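Local coordinates for protein CopN (Chlamydia pneumoniae, PDB 4NRH) that probably acts as a gatekeeper of type III secretion, working with its chaperone to direct the secretion of translocator proteins, at residues A[118-132]-A[149-162]. Numbering follows the deposited sequence.
Sequences LNVSPSGLRSLYLEV and RYTYQDMAIVSSFL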
loop_
_atom_site.group_PDB
_atom_site.type_symbol
_atom_site.label_atom_id
_atom_site.label_comp_id
_atom_site.label_asym_id
_atom_site.label_seq_id
_atom_site.Cartn_x
_atom_site.Cartn_y
_atom_site.Cartn_z
ATOM N N LEU A 118 -8.449 -13.818 16.010
ATOM C CA LEU A 118 -9.575 -12.908 16.191
ATOM C C LEU A 118 -10.702 -13.545 16.997
ATOM O O LEU A 118 -10.663 -14.736 17.305
ATOM C CB LEU A 118 -10.112 -12.452 14.833
ATOM C CG LEU A 118 -9.113 -11.822 13.863
ATOM C CD1 LEU A 118 -9.732 -11.673 12.482
ATOM C CD2 LEU A 118 -8.633 -10.477 14.388
ATOM N N ASN A 119 -11.705 -12.742 17.338
ATOM C CA ASN A 119 -12.920 -13.264 17.947
ATOM C C ASN A 119 -13.991 -13.442 16.877
ATOM O O ASN A 119 -15.132 -13.007 17.033
ATOM C CB ASN A 119 -13.414 -12.337 19.061
ATOM C CG ASN A 119 -14.465 -12.989 19.945
ATOM O OD1 ASN A 119 -14.496 -14.211 20.096
ATOM N ND2 ASN A 119 -15.333 -12.173 20.533
ATOM N N VAL A 120 -13.603 -14.081 15.780
ATOM C CA VAL A 120 -14.510 -14.351 14.675
ATOM C C VAL A 120 -14.304 -15.794 14.220
ATOM O O VAL A 120 -13.229 -16.363 14.412
ATOM C CB VAL A 120 -14.281 -13.367 13.502
ATOM C CG1 VAL A 120 -12.935 -13.626 12.845
ATOM C CG2 VAL A 120 -15.406 -13.457 12.478
ATOM N N SER A 121 -15.335 -16.391 13.629
ATOM C CA SER A 121 -15.239 -17.755 13.127
ATOM C C SER A 121 -14.527 -17.784 11.779
ATOM O O SER A 121 -14.576 -16.807 11.031
ATOM C CB SER A 121 -16.631 -18.378 13.005
ATOM O OG SER A 121 -17.353 -17.801 11.929
ATOM N N PRO A 122 -13.856 -18.906 11.467
ATOM C CA PRO A 122 -13.220 -19.090 10.157
ATOM C C PRO A 122 -14.213 -18.937 9.007
ATOM O O PRO A 122 -13.867 -18.394 7.957
ATOM C CB PRO A 122 -12.677 -20.520 10.227
ATOM C CG PRO A 122 -12.481 -20.775 11.682
ATOM C CD PRO A 122 -13.583 -20.034 12.376
ATOM N N SER A 123 -15.436 -19.415 9.213
ATOM C CA SER A 123 -16.471 -19.332 8.191
ATOM C C SER A 123 -16.911 -17.886 8.005
ATOM O O SER A 123 -17.304 -17.479 6.911
ATOM C CB SER A 123 -17.670 -20.208 8.559
ATOM O OG SER A 123 -18.234 -19.805 9.795
ATOM N N GLY A 124 -16.851 -17.118 9.088
ATOM C CA GLY A 124 -17.158 -15.701 9.046
ATOM C C GLY A 124 -16.189 -14.959 8.150
ATOM O O GLY A 124 -16.579 -14.060 7.404
ATOM N N LEU A 125 -14.918 -15.337 8.226
ATOM C CA LEU A 125 -13.888 -14.738 7.385
ATOM C C LEU A 125 -14.065 -15.141 5.922
ATOM O O LEU A 125 -13.871 -14.324 5.021
ATOM C CB LEU A 125 -12.493 -15.130 7.878
ATOM C CG LEU A 125 -12.035 -14.502 9.197
ATOM C CD1 LEU A 125 -10.594 -14.881 9.505
ATOM C CD2 LEU A 125 -12.193 -12.993 9.155
ATOM N N ARG A 126 -14.435 -16.398 5.689
ATOM C CA ARG A 126 -14.642 -16.886 4.327
ATOM C C ARG A 126 -15.842 -16.206 3.682
ATOM O O ARG A 126 -15.829 -15.901 2.488
ATOM C CB ARG A 126 -14.830 -18.404 4.309
ATOM C CG ARG A 126 -13.592 -19.183 4.705
ATOM C CD ARG A 126 -13.735 -20.665 4.397
ATOM N NE ARG A 126 -14.818 -21.305 5.140
ATOM C CZ ARG A 126 -14.681 -21.833 6.352
ATOM N NH1 ARG A 126 -13.507 -21.789 6.967
ATOM N NH2 ARG A 126 -15.719 -22.400 6.953
ATOM N N SER A 127 -16.881 -15.973 4.477
ATOM C CA SER A 127 -18.053 -15.249 4.006
ATOM C C SER A 127 -17.681 -13.822 3.608
ATOM O O SER A 127 -18.116 -13.324 2.570
ATOM C CB SER A 127 -19.143 -15.236 5.079
ATOM O OG SER A 127 -20.276 -14.505 4.646
ATOM N N LEU A 128 -16.877 -13.171 4.444
ATOM C CA LEU A 128 -16.386 -11.829 4.147
ATOM C C LEU A 128 -15.545 -11.790 2.874
ATOM O O LEU A 128 -15.748 -10.930 2.017
ATOM C CB LEU A 128 -15.569 -11.282 5.317
ATOM C CG LEU A 128 -14.914 -9.928 5.038
ATOM C CD1 LEU A 128 -15.958 -8.820 5.021
ATOM C CD2 LEU A 128 -13.825 -9.632 6.050
ATOM N N TYR A 129 -14.597 -12.718 2.760
ATOM C CA TYR A 129 -13.744 -12.799 1.577
ATOM C C TYR A 129 -14.573 -12.947 0.306
ATOM O O TYR A 129 -14.318 -12.275 -0.695
ATOM C CB TYR A 129 -12.755 -13.961 1.690
ATOM C CG TYR A 129 -11.845 -14.079 0.487
ATOM C CD1 TYR A 129 -10.709 -13.290 0.373
ATOM C CD2 TYR A 129 -12.131 -14.969 -0.541
ATOM C CE1 TYR A 129 -9.879 -13.387 -0.726
ATOM C CE2 TYR A 129 -11.307 -15.074 -1.646
ATOM C CZ TYR A 129 -10.183 -14.280 -1.733
ATOM O OH TYR A 129 -9.358 -14.380 -2.829
ATOM N N LEU A 130 -15.558 -13.838 0.352
ATOM C CA LEU A 130 -16.447 -14.065 -0.781
ATOM C C LEU A 130 -17.212 -12.796 -1.144
ATOM O O LEU A 130 -17.385 -12.483 -2.320
ATOM C CB LEU A 130 -17.422 -15.207 -0.479
ATOM C CG LEU A 130 -17.089 -16.556 -1.122
ATOM C CD1 LEU A 130 -15.627 -16.919 -0.909
ATOM C CD2 LEU A 130 -17.999 -17.649 -0.584
ATOM N N GLU A 131 -17.677 -12.073 -0.129
ATOM C CA GLU A 131 -18.395 -10.821 -0.350
ATOM C C GLU A 131 -17.490 -9.738 -0.935
ATOM O O GLU A 131 -17.874 -9.035 -1.870
ATOM C CB GLU A 131 -19.020 -10.322 0.955
ATOM C CG GLU A 131 -19.732 -8.984 0.819
ATOM C CD GLU A 131 -20.350 -8.510 2.120
ATOM O OE1 GLU A 131 -20.212 -9.217 3.141
ATOM O OE2 GLU A 131 -20.975 -7.429 2.121
ATOM N N VAL A 132 -16.289 -9.608 -0.378
ATOM C CA VAL A 132 -15.339 -8.586 -0.811
ATOM C C VAL A 132 -14.899 -8.802 -2.256
ATOM O O VAL A 132 -14.872 -7.866 -3.057
ATOM C CB VAL A 132 -14.091 -8.561 0.099
ATOM C CG1 VAL A 132 -12.970 -7.755 -0.543
ATOM C CG2 VAL A 132 -14.444 -7.996 1.467
ATOM N N ARG A 149 -18.529 -4.207 11.276
ATOM C CA ARG A 149 -18.312 -5.591 11.686
ATOM C C ARG A 149 -17.149 -5.789 12.656
ATOM O O ARG A 149 -17.168 -6.717 13.465
ATOM C CB ARG A 149 -18.095 -6.459 10.445
ATOM C CG ARG A 149 -19.300 -6.496 9.521
ATOM C CD ARG A 149 -18.973 -7.137 8.184
ATOM N NE ARG A 149 -19.760 -6.545 7.104
ATOM C CZ ARG A 149 -19.912 -7.095 5.905
ATOM N NH1 ARG A 149 -19.329 -8.253 5.630
ATOM N NH2 ARG A 149 -20.647 -6.488 4.983
ATOM N N TYR A 150 -16.140 -4.926 12.582
ATOM C CA TYR A 150 -14.923 -5.145 13.357
ATOM C C TYR A 150 -14.437 -3.915 14.111
ATOM O O TYR A 150 -14.724 -2.779 13.731
ATOM C CB TYR A 150 -13.797 -5.633 12.442
ATOM C CG TYR A 150 -14.134 -6.875 11.655
ATOM C CD1 TYR A 150 -14.080 -8.128 12.247
ATOM C CD2 TYR A 150 -14.505 -6.795 10.320
ATOM C CE1 TYR A 150 -14.389 -9.271 11.532
ATOM C CE2 TYR A 150 -14.815 -7.931 9.594
ATOM C CZ TYR A 150 -14.755 -9.166 10.207
ATOM O OH TYR A 150 -15.063 -10.300 9.492
ATOM N N THR A 151 -13.695 -4.159 15.186
ATOM C CA THR A 151 -12.941 -3.105 15.843
ATOM C C THR A 151 -11.806 -2.699 14.912
ATOM O O THR A 151 -11.396 -3.478 14.052
ATOM C CB THR A 151 -12.370 -3.556 17.197
ATOM O OG1 THR A 151 -11.482 -4.664 16.996
ATOM C CG2 THR A 151 -13.492 -3.970 18.144
ATOM N N TYR A 152 -11.294 -1.486 15.085
ATOM C CA TYR A 152 -10.227 -0.987 14.226
ATOM C C TYR A 152 -8.935 -1.793 14.358
ATOM O O TYR A 152 -8.240 -2.009 13.366
ATOM C CB TYR A 152 -9.973 0.496 14.510
ATOM C CG TYR A 152 -11.064 1.382 13.952
ATOM C CD1 TYR A 152 -11.072 1.740 12.611
ATOM C CD2 TYR A 152 -12.099 1.842 14.759
ATOM C CE1 TYR A 152 -12.070 2.538 12.089
ATOM C CE2 TYR A 152 -13.104 2.644 14.244
ATOM C CZ TYR A 152 -13.082 2.988 12.908
ATOM O OH TYR A 152 -14.075 3.784 12.386
ATOM N N GLN A 153 -8.609 -2.238 15.568
ATOM C CA GLN A 153 -7.395 -3.027 15.767
ATOM C C GLN A 153 -7.496 -4.399 15.098
ATOM O O GLN A 153 -6.485 -4.969 14.684
ATOM C CB GLN A 153 -7.076 -3.196 17.256
ATOM C CG GLN A 153 -8.145 -3.898 18.071
ATOM C CD GLN A 153 -7.703 -4.147 19.501
ATOM O OE1 GLN A 153 -6.708 -4.831 19.743
ATOM N NE2 GLN A 153 -8.437 -3.591 20.454
ATOM N N ASP A 154 -8.711 -4.928 14.994
ATOM C CA ASP A 154 -8.929 -6.200 14.310
ATOM C C ASP A 154 -8.858 -6.052 12.795
ATOM O O ASP A 154 -8.545 -7.010 12.090
ATOM C CB ASP A 154 -10.279 -6.805 14.707
ATOM C CG ASP A 154 -10.238 -7.483 16.063
ATOM O OD1 ASP A 154 -9.126 -7.671 16.599
ATOM O OD2 ASP A 154 -11.317 -7.833 16.588
ATOM N N MET A 155 -9.147 -4.851 12.300
ATOM C CA MET A 155 -9.212 -4.604 10.861
ATOM C C MET A 155 -7.886 -4.871 10.153
ATOM O O MET A 155 -7.869 -5.294 8.998
ATOM C CB MET A 155 -9.652 -3.166 10.587
ATOM C CG MET A 155 -11.096 -2.872 10.948
ATOM S SD MET A 155 -11.588 -1.205 10.475
ATOM C CE MET A 155 -13.071 -1.001 11.456
ATOM N N ALA A 156 -6.783 -4.620 10.850
ATOM C CA ALA A 156 -5.456 -4.838 10.283
ATOM C C ALA A 156 -5.234 -6.310 9.945
ATOM O O ALA A 156 -4.796 -6.643 8.844
ATOM C CB ALA A 156 -4.384 -4.345 11.241
ATOM N N ILE A 157 -5.540 -7.185 10.897
ATOM C CA ILE A 157 -5.425 -8.623 10.688
ATOM C C ILE A 157 -6.395 -9.090 9.603
ATOM O O ILE A 157 -6.039 -9.896 8.742
ATOM C CB ILE A 157 -5.687 -9.401 11.993
ATOM C CG1 ILE A 157 -4.569 -9.131 13.002
ATOM C CG2 ILE A 157 -5.804 -10.893 11.723
ATOM C CD1 ILE A 157 -4.828 -9.721 14.370
ATOM N N VAL A 158 -7.618 -8.568 9.647
ATOM C CA VAL A 158 -8.635 -8.899 8.656
ATOM C C VAL A 158 -8.192 -8.488 7.251
ATOM O O VAL A 158 -8.381 -9.232 6.288
ATOM C CB VAL A 158 -9.982 -8.225 8.988
ATOM C CG1 VAL A 158 -10.984 -8.448 7.870
ATOM C CG2 VAL A 158 -10.529 -8.745 10.311
ATOM N N SER A 159 -7.592 -7.307 7.146
ATOM C CA SER A 159 -7.088 -6.813 5.869
ATOM C C SER A 159 -5.986 -7.720 5.330
ATOM O O SER A 159 -5.897 -7.956 4.125
ATOM C CB SER A 159 -6.569 -5.381 6.010
ATOM O OG SER A 159 -5.389 -5.343 6.794
ATOM N N SER A 160 -5.146 -8.223 6.230
ATOM C CA SER A 160 -4.072 -9.135 5.852
ATOM C C SER A 160 -4.629 -10.471 5.365
ATOM O O SER A 160 -4.092 -11.071 4.434
ATOM C CB SER A 160 -3.116 -9.359 7.026
ATOM O OG SER A 160 -2.452 -8.158 7.376
ATOM N N PHE A 161 -5.697 -10.935 6.005
ATOM C CA PHE A 161 -6.379 -12.150 5.569
ATOM C C PHE A 161 -6.908 -11.990 4.149
ATOM O O PHE A 161 -6.797 -12.901 3.329
ATOM C CB PHE A 161 -7.526 -12.510 6.513
ATOM C CG PHE A 161 -8.486 -13.510 5.935
ATOM C CD1 PHE A 161 -8.100 -14.826 5.746
ATOM C CD2 PHE A 161 -9.768 -13.134 5.572
ATOM C CE1 PHE A 161 -8.977 -15.749 5.208
ATOM C CE2 PHE A 161 -10.650 -14.052 5.034
ATOM C CZ PHE A 161 -10.254 -15.362 4.854
ATOM N N LEU A 162 -7.490 -10.827 3.873
ATOM C CA LEU A 162 -8.039 -10.525 2.558
ATOM C C LEU A 162 -6.943 -10.542 1.496
ATOM O O LEU A 162 -7.133 -11.083 0.407
ATOM C CB LEU A 162 -8.740 -9.166 2.570
ATOM C CG LEU A 162 -10.028 -9.072 3.389
ATOM C CD1 LEU A 162 -10.629 -7.676 3.290
ATOM C CD2 LEU A 162 -11.034 -10.126 2.946
#
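L128 CG and V158 CG1 each stand opposite their own backbone N (chi1 175° and 174°), which lets L128 CD2 meet V158 CG1 at 3.6 Å where helices 122-132 and 152-162 cross, part of the all-helical fold of this YopN/MxiC-type gatekeeper. The two axes pass 10.7 Å apart, their directions 64° from each other. L128 CD2 has several partners: its side chain crosses V158 at about a right angle, and it also touches the Y150 hydroxyl and L162 CD2. F161 is set against the other helix, with L125 CD1 over the centre of one ring face; F161 CE2 lies 3.2 Å from L125 O. The side chains of L162 and Y129 slide past each other in opposite directions, L162 CD2 near Y129 CD1. The L162 backbone O lies at the edge of the Y129 ring, in its plane, near CE1. Before the first helix, L118 reaches toward helix 152-162, running past D154 and I157, with L118 CD1 against V158 CG2 (3.7 Å) and CD2 touching both D154 OD1 and I157 CD1. Helix 139-149 adds M145, which packs on L128 and V132. Beyond the apolar contacts, R149 holds E131 end-on in a salt bridge, a two-nitrogen grip that would limit the rotation of both groups. The R149 NH2 to E131 OE2 bond, 3.0 Å long, is nearly straight and arrives on the syn side, whereas R149 NH1 meets E131 OE1 at 2.8 Å from above the carboxylate plane.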